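Long-range contact in putative lipoprotein LppA (Mycobacterium tuberculosis, PDB 2V7S), which is of unknown function but belongs to a family confined to pathogenic mycobacteria and is probably anchored to the cell membrane by a lipid: residues Y59-A70 with R113-M121. Residues are numbered along the deposited sequence; the frame is centred on the assembly and turned at random.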
ATOM      1  N   TYR A  59      19.156   5.438  -8.992  1.00 18.82           N
ATOM      2  CA  TYR A  59      19.587   4.066  -9.073  1.00 18.87           C
ATOM      3  C   TYR A  59      20.862   3.959  -9.900  1.00 19.33           C
ATOM      4  O   TYR A  59      21.745   3.222  -9.552  1.00 19.58           O
ATOM      5  CB  TYR A  59      18.473   3.293  -9.752  1.00 19.63           C
ATOM      6  CG  TYR A  59      18.903   2.003 -10.372  1.00 19.48           C
ATOM      7  CD1 TYR A  59      19.143   1.906 -11.745  1.00 20.47           C
ATOM      8  CD2 TYR A  59      19.006   0.874  -9.594  1.00 20.22           C
ATOM      9  CE1 TYR A  59      19.510   0.684 -12.335  1.00 23.00           C
ATOM     10  CE2 TYR A  59      19.371  -0.332 -10.147  1.00 21.52           C
ATOM     11  CZ  TYR A  59      19.630  -0.427 -11.501  1.00 22.36           C
ATOM     12  OH  TYR A  59      19.972  -1.661 -11.998  1.00 25.91           O
ATOM     13  N   GLU A  60      20.939   4.704 -11.004  1.00 19.23           N
ATOM     14  CA  GLU A  60      22.105   4.663 -11.895  1.00 20.36           C
ATOM     15  C   GLU A  60      23.355   5.136 -11.172  1.00 19.08           C
ATOM     16  O   GLU A  60      24.400   4.533 -11.319  1.00 18.56           O
ATOM     17  CB  GLU A  60      21.876   5.546 -13.139  1.00 20.79           C
ATOM     18  CG  GLU A  60      20.807   4.987 -14.126  1.00 22.49           C
ATOM     19  CD  GLU A  60      19.335   5.338 -13.746  1.00 25.32           C
ATOM     20  OE1 GLU A  60      19.076   5.864 -12.641  1.00 21.77           O
ATOM     21  OE2 GLU A  60      18.419   5.082 -14.568  1.00 23.30           O
ATOM     22  N   ALA A  61      23.247   6.203 -10.379  1.00 17.28           N
ATOM     23  CA  ALA A  61      24.416   6.670  -9.613  1.00 17.23           C
ATOM     24  C   ALA A  61      24.782   5.650  -8.540  1.00 17.66           C
ATOM     25  O   ALA A  61      25.952   5.362  -8.307  1.00 18.25           O
ATOM     26  CB  ALA A  61      24.158   8.056  -8.956  1.00 16.72           C
ATOM     27  N   ALA A  62      23.782   5.132  -7.856  1.00 16.61           N
ATOM     28  CA  ALA A  62      24.025   4.160  -6.785  1.00 18.42           C
ATOM     29  C   ALA A  62      24.723   2.901  -7.275  1.00 18.38           C
ATOM     30  O   ALA A  62      25.502   2.326  -6.537  1.00 19.39           O
ATOM     31  CB  ALA A  62      22.710   3.768  -6.155  1.00 18.39           C
ATOM     32  N   ARG A  63      24.371   2.445  -8.472  1.00 19.28           N
ATOM     33  CA  ARG A  63      24.915   1.212  -9.042  1.00 22.26           C
ATOM     34  C   ARG A  63      26.385   1.430  -9.363  1.00 22.00           C
ATOM     35  O   ARG A  63      27.216   0.557  -9.108  1.00 22.45           O
ATOM     36  CB  ARG A  63      24.142   0.788 -10.327  1.00 21.95           C
ATOM     37  CG  ARG A  63      24.780  -0.473 -10.988  1.00 27.10           C
ATOM     38  CD  ARG A  63      24.137  -0.840 -12.324  1.00 27.06           C
ATOM     39  NE  ARG A  63      25.146  -1.204 -13.321  1.00 36.87           N
ATOM     40  CZ  ARG A  63      25.938  -2.279 -13.303  1.00 40.27           C
ATOM     41  NH1 ARG A  63      25.895  -3.210 -12.314  1.00 37.22           N
ATOM     42  NH2 ARG A  63      26.805  -2.412 -14.310  1.00 39.48           N
ATOM     43  N   GLU A  64      26.693   2.595  -9.933  1.00 20.89           N
ATOM     44  CA  GLU A  64      28.072   3.008 -10.193  1.00 23.09           C
ATOM     45  C   GLU A  64      28.943   3.000  -8.921  1.00 20.85           C
ATOM     46  O   GLU A  64      30.073   2.453  -8.906  1.00 21.40           O
ATOM     47  CB  GLU A  64      28.077   4.404 -10.875  1.00 22.28           C
ATOM     48  CG  GLU A  64      29.482   4.944 -11.112  1.00 28.09           C
ATOM     49  CD  GLU A  64      29.482   6.386 -11.622  1.00 28.78           C
ATOM     50  OE1 GLU A  64      29.040   6.593 -12.758  1.00 36.99           O
ATOM     51  OE2 GLU A  64      29.951   7.295 -10.895  1.00 38.28           O
ATOM     52  N   ARG A  65      28.411   3.592  -7.867  1.00 18.80           N
ATOM     53  CA  ARG A  65      29.111   3.730  -6.598  1.00 19.54           C
ATOM     54  C   ARG A  65      29.270   2.393  -5.884  1.00 18.50           C
ATOM     55  O   ARG A  65      30.278   2.135  -5.232  1.00 17.27           O
ATOM     56  CB  ARG A  65      28.377   4.765  -5.700  1.00 19.25           C
ATOM     57  CG  ARG A  65      28.764   6.241  -6.128  1.00 21.43           C
ATOM     58  CD  ARG A  65      27.627   7.219  -6.260  1.00 25.58           C
ATOM     59  NE  ARG A  65      28.133   8.427  -6.930  1.00 25.66           N
ATOM     60  CZ  ARG A  65      28.218   8.615  -8.241  1.00 29.30           C
ATOM     61  NH1 ARG A  65      27.736   7.716  -9.101  1.00 28.65           N
ATOM     62  NH2 ARG A  65      28.744   9.740  -8.696  1.00 28.90           N
ATOM     63  N   LEU A  66      28.261   1.549  -6.018  1.00 19.39           N
ATOM     64  CA  LEU A  66      28.342   0.238  -5.414  1.00 20.91           C
ATOM     65  C   LEU A  66      29.336  -0.617  -6.148  1.00 20.42           C
ATOM     66  O   LEU A  66      30.044  -1.390  -5.519  1.00 20.45           O
ATOM     67  CB  LEU A  66      27.011  -0.465  -5.492  1.00 22.10           C
ATOM     68  CG  LEU A  66      26.703  -1.129  -4.168  1.00 26.74           C
ATOM     69  CD1 LEU A  66      26.626  -0.040  -3.031  1.00 32.21           C
ATOM     70  CD2 LEU A  66      25.399  -1.946  -4.363  1.00 32.20           C
ATOM     71  N   THR A  67      29.401  -0.484  -7.472  1.00 20.28           N
ATOM     72  CA  THR A  67      30.438  -1.226  -8.235  1.00 21.58           C
ATOM     73  C   THR A  67      31.841  -0.760  -7.839  1.00 20.98           C
ATOM     74  O   THR A  67      32.757  -1.595  -7.688  1.00 21.88           O
ATOM     75  CB  THR A  67      30.208  -1.126  -9.750  1.00 21.90           C
ATOM     76  OG1 THR A  67      28.951  -1.739 -10.031  1.00 22.54           O
ATOM     77  CG2 THR A  67      31.322  -1.829 -10.556  1.00 23.98           C
ATOM     78  N   ALA A  68      32.007   0.553  -7.652  1.00 19.99           N
ATOM     79  CA  ALA A  68      33.287   1.093  -7.127  1.00 21.07           C
ATOM     80  C   ALA A  68      33.619   0.487  -5.752  1.00 21.07           C
ATOM     81  O   ALA A  68      34.771   0.220  -5.456  1.00 21.02           O
ATOM     82  CB  ALA A  68      33.256   2.636  -7.018  1.00 21.57           C
ATOM     83  N   THR A  69      32.611   0.298  -4.922  1.00 20.69           N
ATOM     84  CA  THR A  69      32.832  -0.273  -3.582  1.00 21.40           C
ATOM     85  C   THR A  69      33.243  -1.733  -3.697  1.00 20.84           C
ATOM     86  O   THR A  69      34.103  -2.198  -2.950  1.00 20.93           O
ATOM     87  CB  THR A  69      31.579  -0.114  -2.697  1.00 21.54           C
ATOM     88  OG1 THR A  69      31.498   1.274  -2.325  1.00 23.37           O
ATOM     89  CG2 THR A  69      31.686  -0.971  -1.404  1.00 20.89           C
ATOM     90  N   ALA A  70      32.628  -2.456  -4.627  1.00 20.41           N
ATOM     91  CA  ALA A  70      33.025  -3.852  -4.852  1.00 21.21           C
ATOM     92  C   ALA A  70      34.495  -3.930  -5.234  1.00 21.61           C
ATOM     93  O   ALA A  70      35.203  -4.831  -4.734  1.00 20.54           O
ATOM     94  CB  ALA A  70      32.154  -4.529  -5.958  1.00 20.62           C
ATOM     95  N   ARG A 113      14.566   0.689  -8.395  1.00 20.12           N
ATOM     96  CA  ARG A 113      15.229  -0.635  -8.354  1.00 21.26           C
ATOM     97  C   ARG A 113      16.316  -0.580  -7.308  1.00 20.92           C
ATOM     98  O   ARG A 113      16.769   0.510  -6.924  1.00 20.12           O
ATOM     99  CB  ARG A 113      15.849  -0.998  -9.712  1.00 20.89           C
ATOM    100  CG  ARG A 113      14.817  -1.249 -10.806  1.00 22.72           C
ATOM    101  CD  ARG A 113      15.461  -1.405 -12.181  1.00 23.88           C
ATOM    102  NE  ARG A 113      14.457  -1.255 -13.224  1.00 23.54           N
ATOM    103  CZ  ARG A 113      14.556  -1.739 -14.460  1.00 27.08           C
ATOM    104  NH1 ARG A 113      15.634  -2.436 -14.828  1.00 29.59           N
ATOM    105  NH2 ARG A 113      13.559  -1.551 -15.323  1.00 27.24           N
ATOM    106  N   ARG A 114      16.748  -1.768  -6.878  1.00 20.97           N
ATOM    107  CA  ARG A 114      17.866  -1.909  -5.966  1.00 20.87           C
ATOM    108  C   ARG A 114      19.087  -2.232  -6.844  1.00 20.90           C
ATOM    109  O   ARG A 114      19.045  -3.218  -7.630  1.00 18.73           O
ATOM    110  CB  ARG A 114      17.577  -3.066  -4.985  1.00 20.71           C
ATOM    111  CG  ARG A 114      16.378  -2.812  -4.030  1.00 19.19           C
ATOM    112  CD  ARG A 114      16.179  -4.055  -3.114  1.00 23.25           C
ATOM    113  NE  ARG A 114      17.272  -4.228  -2.131  1.00 28.68           N
ATOM    114  CZ  ARG A 114      17.654  -5.408  -1.608  1.00 34.70           C
ATOM    115  NH1 ARG A 114      17.054  -6.543  -1.970  1.00 33.58           N
ATOM    116  NH2 ARG A 114      18.660  -5.472  -0.729  1.00 32.81           N
ATOM    117  N   PRO A 115      20.151  -1.391  -6.769  1.00 21.16           N
ATOM    118  CA  PRO A 115      21.323  -1.674  -7.608  1.00 21.46           C
ATOM    119  C   PRO A 115      22.026  -2.952  -7.179  1.00 22.48           C
ATOM    120  O   PRO A 115      21.994  -3.305  -6.007  1.00 22.30           O
ATOM    121  CB  PRO A 115      22.234  -0.478  -7.382  1.00 21.88           C
ATOM    122  CG  PRO A 115      21.745   0.206  -6.138  1.00 24.25           C
ATOM    123  CD  PRO A 115      20.302  -0.160  -5.968  1.00 19.02           C
ATOM    124  N   ILE A 116      22.623  -3.635  -8.157  1.00 22.26           N
ATOM    125  CA  ILE A 116      23.460  -4.795  -7.912  1.00 22.21           C
ATOM    126  C   ILE A 116      24.815  -4.412  -8.498  1.00 21.75           C
ATOM    127  O   ILE A 116      24.947  -4.043  -9.691  1.00 20.41           O
ATOM    128  CB  ILE A 116      22.916  -6.040  -8.637  1.00 21.49           C
ATOM    129  CG1 ILE A 116      21.518  -6.446  -8.105  1.00 20.29           C
ATOM    130  CG2 ILE A 116      23.957  -7.201  -8.577  1.00 21.85           C
ATOM    131  CD1 ILE A 116      20.845  -7.520  -8.972  1.00 23.03           C
ATOM    132  N   ALA A 117      25.825  -4.431  -7.654  1.00 22.18           N
ATOM    133  CA  ALA A 117      27.170  -4.078  -8.111  1.00 22.03           C
ATOM    134  C   ALA A 117      27.657  -5.138  -9.152  1.00 22.70           C
ATOM    135  O   ALA A 117      27.280  -6.340  -9.057  1.00 22.48           O
ATOM    136  CB  ALA A 117      28.077  -3.992  -6.898  1.00 20.92           C
ATOM    137  N   ASN A 118      28.452  -4.740 -10.160  1.00 22.11           N
ATOM    138  CA  ASN A 118      29.018  -5.763 -11.069  1.00 22.50           C
ATOM    139  C   ASN A 118      29.605  -6.880 -10.193  1.00 22.09           C
ATOM    140  O   ASN A 118      30.369  -6.589  -9.264  1.00 21.33           O
ATOM    141  CB  ASN A 118      30.120  -5.187 -11.963  1.00 22.21           C
ATOM    142  CG  ASN A 118      29.624  -4.102 -12.912  1.00 24.03           C
ATOM    143  OD1 ASN A 118      28.446  -3.777 -12.969  1.00 29.76           O
ATOM    144  ND2 ASN A 118      30.544  -3.526 -13.647  1.00 31.01           N
ATOM    145  N   SER A 119      29.224  -8.125 -10.476  1.00 21.57           N
ATOM    146  CA  SER A 119      29.732  -9.301  -9.763  1.00 22.06           C
ATOM    147  C   SER A 119      31.268  -9.428  -9.855  1.00 20.81           C
ATOM    148  O   SER A 119      31.857  -9.215 -10.905  1.00 20.38           O
ATOM    149  CB  SER A 119      29.120 -10.589 -10.312  1.00 23.10           C
ATOM    150  OG  SER A 119      27.696 -10.499 -10.364  1.00 28.99           O
ATOM    151  N   VAL A 120      31.881  -9.781  -8.731  1.00 20.17           N
ATOM    152  CA  VAL A 120      33.316  -9.927  -8.604  1.00 19.63           C
ATOM    153  C   VAL A 120      33.586 -11.429  -8.502  1.00 20.84           C
ATOM    154  O   VAL A 120      32.915 -12.110  -7.720  1.00 18.65           O
ATOM    155  CB  VAL A 120      33.844  -9.208  -7.354  1.00 20.28           C
ATOM    156  CG1 VAL A 120      35.248  -9.731  -6.990  1.00 18.55           C
ATOM    157  CG2 VAL A 120      33.901  -7.653  -7.572  1.00 19.82           C
HETATM  158  N   MSE A 121      34.530 -11.937  -9.312  1.00 18.94           N
HETATM  159  CA  MSE A 121      34.961 -13.339  -9.238  1.00 21.17           C
HETATM  160  C   MSE A 121      36.414 -13.412  -8.749  1.00 20.92           C
HETATM  161  O   MSE A 121      37.290 -12.803  -9.376  1.00 19.60           O
HETATM  162  CB  MSE A 121      34.947 -13.924 -10.642  1.00 21.09           C
HETATM  163  CG  MSE A 121      35.496 -15.344 -10.702  1.00 30.22           C
HETATM  164 SE   MSE A 121      34.131 -16.561 -10.059  1.00 51.28          SE
HETATM  165  CE  MSE A 121      32.873 -16.335 -11.594  1.00 41.31           C
TER
HETATM  166  O   HOH W   1      22.188  -2.686 -10.846  1.00 18.05           O
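Asn-118 N donates a nearly straight bond to Thr-67 OG1 (3.0 Å, 164°), and that hydroxyl donates in turn to Arg-63 O, linking loop and helix backbones. Arg-63 NH1 donates to Ile-116 O (2.9 Å), which lies in the guanidinium plane; NH1 is almost in line with the carbonyl (C=O...N 167°), though its N-H points somewhat off the oxygen. NH1 also makes a weak, bent bond to Asn-118 OD1; NH2 comes implausibly close to the same oxygen, a doubtful detail. Arg-63 leaves with CG anti to the backbone N (chi1 176°) and bends at chi3, bringing its end to the loop. Thr-67 CG2 lies 3.6 Å from Asn-118 ND2. A water joins Tyr-59 OH to Ile-116 N; the hydroxyl is also hydrogen-bonded to Arg-99 O. Tyr-59 CE2 touches Arg-113 CB (3.6 Å) and Pro-115 CA (3.5 Å), with the Arg-114 carbonyl carbon at the ring edge. Pro-115 CB lies 3.6 Å from Arg-63 CA and its CG 3.7 Å from Ala-62 CB. Ala-117 CB packs on Leu-66 CB (3.9 Å), and Ala-70 meets Val-120. In this largely buried contact, side chains of helix 59-80 thus bind backbone groups of the extended connection between strands 112-114 and 120-122, which belong to different antiparallel sheets; Ile-183 of strand 179-184 touches Leu-66, Ala-70 and Ala-117, Phe-88 of strand 86-88 touches Thr-67 and Asn-118, and Asp-98 of helix 92-100 touches Arg-63 and Ile-116.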